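Local coordinates for blue copper protein (Hyphomicrobium denitrificans, PDB 3EF4), which binds a single type 1 copper ion and probably shuttles electrons in the periplasm of this denitrifying bacterium, at residues G22-A28 / V88-G94. Residues are numbered along the deposited sequence; the frame is centred on the assembly and turned at random.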
ATOM      1  N   GLY A  22       7.457   0.698   0.745  1.00 10.52           N
ATOM      2  CA  GLY A  22       6.507  -0.065   0.002  1.00  9.86           C
ATOM      3  C   GLY A  22       5.810  -1.160   0.797  1.00  8.85           C
ATOM      4  O   GLY A  22       4.794  -1.696   0.360  1.00  9.22           O
ATOM      5  N   PHE A  23       6.366  -1.492   1.949  1.00 10.26           N
ATOM      6  CA  PHE A  23       5.796  -2.475   2.872  1.00 10.17           C
ATOM      7  C   PHE A  23       5.866  -1.842   4.257  1.00 10.17           C
ATOM      8  O   PHE A  23       6.902  -1.301   4.635  1.00 11.75           O
ATOM      9  CB  PHE A  23       6.577  -3.778   2.851  1.00 11.12           C
ATOM     10  CG  PHE A  23       6.132  -4.706   3.961  1.00 11.32           C
ATOM     11  CD1 PHE A  23       4.981  -5.447   3.801  1.00 11.81           C
ATOM     12  CD2 PHE A  23       6.817  -4.828   5.159  1.00 12.60           C
ATOM     13  CE1 PHE A  23       4.519  -6.271   4.810  1.00 13.05           C
ATOM     14  CE2 PHE A  23       6.365  -5.607   6.200  1.00 13.99           C
ATOM     15  CZ  PHE A  23       5.187  -6.320   6.024  1.00 13.87           C
ATOM     16  N   VAL A  24       4.779  -1.917   5.002  1.00 11.02           N
ATOM     17  CA  VAL A  24       4.872  -1.477   6.407  1.00 14.01           C
ATOM     18  C   VAL A  24       4.017  -2.398   7.265  1.00 11.16           C
ATOM     19  O   VAL A  24       2.897  -2.753   6.957  1.00 11.63           O
ATOM     20  CB  VAL A  24       4.588  -0.004   6.615  1.00 18.97           C
ATOM     21  CG1 VAL A  24       3.186   0.281   6.216  1.00 21.61           C
ATOM     22  CG2 VAL A  24       4.732   0.460   8.068  1.00 26.07           C
ATOM     23  N   LYS A  25       4.623  -2.818   8.354  1.00 12.48           N
ATOM     24  CA  LYS A  25       4.013  -3.628   9.385  1.00 13.46           C
ATOM     25  C   LYS A  25       3.567  -2.753  10.533  1.00 13.06           C
ATOM     26  O   LYS A  25       4.333  -1.966  11.088  1.00 14.54           O
ATOM     27  CB  LYS A  25       5.008  -4.717   9.838  1.00 17.12           C
ATOM     28  CG  LYS A  25       4.447  -5.463  11.056  1.00 21.19           C
ATOM     29  CD  LYS A  25       3.459  -6.527  10.724  1.00 22.58           C
ATOM     30  CE  LYS A  25       2.985  -7.387  11.897  1.00 24.20           C
ATOM     31  NZ  LYS A  25       2.725  -6.584  13.127  1.00 30.52           N
ATOM     32  N   VAL A  26       2.291  -2.875  10.877  1.00 12.57           N
ATOM     33  CA  VAL A  26       1.658  -2.089  11.896  1.00 13.99           C
ATOM     34  C   VAL A  26       0.803  -2.986  12.792  1.00 15.24           C
ATOM     35  O   VAL A  26       0.664  -4.196  12.570  1.00 16.66           O
ATOM     36  CB  VAL A  26       0.803  -0.950  11.328  1.00 14.05           C
ATOM     37  CG1 VAL A  26       1.570  -0.168  10.285  1.00 13.99           C
ATOM     38  CG2 VAL A  26      -0.480  -1.497  10.705  1.00 16.52           C
ATOM     39  N   GLU A  27       0.292  -2.361  13.841  1.00 17.47           N
ATOM     40  CA  GLU A  27      -0.609  -3.134  14.717  1.00 18.68           C
ATOM     41  C   GLU A  27      -1.976  -2.466  14.695  1.00 17.79           C
ATOM     42  O   GLU A  27      -2.144  -1.305  14.344  1.00 17.19           O
ATOM     43  CB  GLU A  27      -0.083  -3.242  16.150  1.00 24.68           C
ATOM     44  CG  GLU A  27       1.177  -4.114  16.260  1.00 30.01           C
ATOM     45  CD  GLU A  27       1.047  -5.562  15.830  1.00 35.57           C
ATOM     46  OE1 GLU A  27       2.050  -6.311  15.657  1.00 48.04           O
ATOM     47  OE2 GLU A  27      -0.072  -6.077  15.639  1.00 39.36           O
ATOM     48  N   ALA A  28      -2.978  -3.257  15.080  1.00 18.21           N
ATOM     49  CA  ALA A  28      -4.299  -2.672  15.157  1.00 17.83           C
ATOM     50  C   ALA A  28      -4.333  -1.436  16.052  1.00 18.13           C
ATOM     51  O   ALA A  28      -3.659  -1.469  17.096  1.00 21.84           O
ATOM     52  CB  ALA A  28      -5.244  -3.719  15.726  1.00 19.59           C
ATOM     53  N   VAL A  88       2.515   0.835  -5.794  1.00  8.28           N
ATOM     54  CA  VAL A  88       1.735  -0.064  -4.986  1.00  8.13           C
ATOM     55  C   VAL A  88       2.376  -0.197  -3.614  1.00  8.01           C
ATOM     56  O   VAL A  88       3.621  -0.127  -3.521  1.00  8.63           O
ATOM     57  CB  VAL A  88       1.495  -1.426  -5.660  1.00  8.59           C
ATOM     58  CG1 VAL A  88       2.791  -2.194  -5.886  1.00 10.39           C
ATOM     59  CG2 VAL A  88       0.519  -2.286  -4.893  1.00  9.86           C
ATOM     60  N   VAL A  89       1.611  -0.375  -2.570  1.00  8.14           N
ATOM     61  CA  VAL A  89       2.086  -0.499  -1.199  1.00  8.05           C
ATOM     62  C   VAL A  89       1.266  -1.562  -0.504  1.00  7.71           C
ATOM     63  O   VAL A  89       0.078  -1.744  -0.770  1.00  8.52           O
ATOM     64  CB  VAL A  89       2.021   0.860  -0.486  1.00  8.33           C
ATOM     65  CG1 VAL A  89       0.599   1.447  -0.494  1.00  9.68           C
ATOM     66  CG2 VAL A  89       2.553   0.793   0.937  1.00 10.41           C
ATOM     67  N   LEU A  90       1.908  -2.243   0.442  1.00  8.12           N
ATOM     68  CA  LEU A  90       1.327  -3.320   1.197  1.00  8.04           C
ATOM     69  C   LEU A  90       1.445  -2.984   2.691  1.00  8.01           C
ATOM     70  O   LEU A  90       2.550  -2.804   3.205  1.00  9.22           O
ATOM     71  CB  LEU A  90       2.039  -4.630   0.903  1.00  8.36           C
ATOM     72  CG  LEU A  90       1.494  -5.902   1.589  1.00  8.95           C
ATOM     73  CD1 LEU A  90       0.060  -6.151   1.199  1.00 11.06           C
ATOM     74  CD2 LEU A  90       2.353  -7.123   1.269  1.00 10.39           C
ATOM     75  N   VAL A  91       0.317  -2.935   3.380  1.00  8.83           N
ATOM     76  CA  VAL A  91       0.298  -2.687   4.820  1.00  8.84           C
ATOM     77  C   VAL A  91      -0.137  -3.985   5.491  1.00  9.34           C
ATOM     78  O   VAL A  91      -1.204  -4.522   5.162  1.00  9.89           O
ATOM     79  CB  VAL A  91      -0.662  -1.564   5.201  1.00  9.75           C
ATOM     80  CG1 VAL A  91      -0.706  -1.349   6.698  1.00 11.54           C
ATOM     81  CG2 VAL A  91      -0.266  -0.277   4.498  1.00 10.75           C
ATOM     82  N   GLN A  92       0.652  -4.465   6.429  1.00 10.61           N
ATOM     83  CA  GLN A  92       0.290  -5.624   7.249  1.00 10.33           C
ATOM     84  C   GLN A  92      -0.138  -5.166   8.613  1.00 10.74           C
ATOM     85  O   GLN A  92       0.632  -4.520   9.326  1.00 12.00           O
ATOM     86  CB  GLN A  92       1.503  -6.513   7.410  1.00 10.52           C
ATOM     87  CG  GLN A  92       1.167  -7.735   8.268  1.00 12.22           C
ATOM     88  CD  GLN A  92       2.328  -8.724   8.355  1.00 12.56           C
ATOM     89  OE1 GLN A  92       3.284  -8.684   7.558  1.00 14.53           O
ATOM     90  NE2 GLN A  92       2.203  -9.648   9.296  1.00 14.83           N
ATOM     91  N   VAL A  93      -1.361  -5.523   8.970  1.00 10.67           N
ATOM     92  CA  VAL A  93      -1.904  -5.249  10.283  1.00 11.51           C
ATOM     93  C   VAL A  93      -1.898  -6.546  11.075  1.00 12.08           C
ATOM     94  O   VAL A  93      -2.673  -7.463  10.773  1.00 12.66           O
ATOM     95  CB  VAL A  93      -3.334  -4.673  10.199  1.00 11.07           C
ATOM     96  CG1 VAL A  93      -3.851  -4.329  11.590  1.00 13.30           C
ATOM     97  CG2 VAL A  93      -3.380  -3.481   9.266  1.00 11.00           C
ATOM     98  N   GLY A  94      -1.010  -6.654  12.045  1.00 14.41           N
ATOM     99  CA  GLY A  94      -1.020  -7.909  12.800  1.00 15.44           C
ATOM    100  C   GLY A  94      -0.745  -9.123  11.966  1.00 14.76           C
ATOM    101  O   GLY A  94       0.124  -9.100  11.087  1.00 17.54           O
TER
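Gln92 and Lys25 both swing CG opposite the backbone N (chi1 180° and 173°), but the glutamine then runs on extended whereas the lysine folds at chi2 (81°), laying its CD over the amide carbon CD of Gln92 at 3.4 Å. They share one face of a parallel strand pair in the cupredoxin fold, a worked example of how parallel neighbours are laced. Five backbone hydrogen bonds alternate across it, from Leu90 N to Gly22 O through to Gly94 N to Val26 O, with Val26 N to Gln92 O the shortest at 2.8 Å. The Gln92 amide is held at both ends: NE2 donates to Gly94 O (2.8 Å) close to the amide plane, and OE1 accepts from Val123 N while meeting the edge of the Phe23 ring at CZ (3.4 Å). CD1 of the Phe23 ring also rests against CD2 of Leu90, 4.0 Å away. On the other face, CG1 of Val24 runs alongside CG2 of Val91, and Val26 CG2 sits 3.8 Å from Val93 CG2; Val32 of strand 31-35 packs against Val26 and Val91. Strand 73-78 continues the sheet beyond 88-93. Where the strands end, Lys25 NZ forms a salt bridge with Glu27 OE1 at 2.6 Å and donates to Val26 O at 3.2 Å from the face of that carbonyl opposite to Gly94 N.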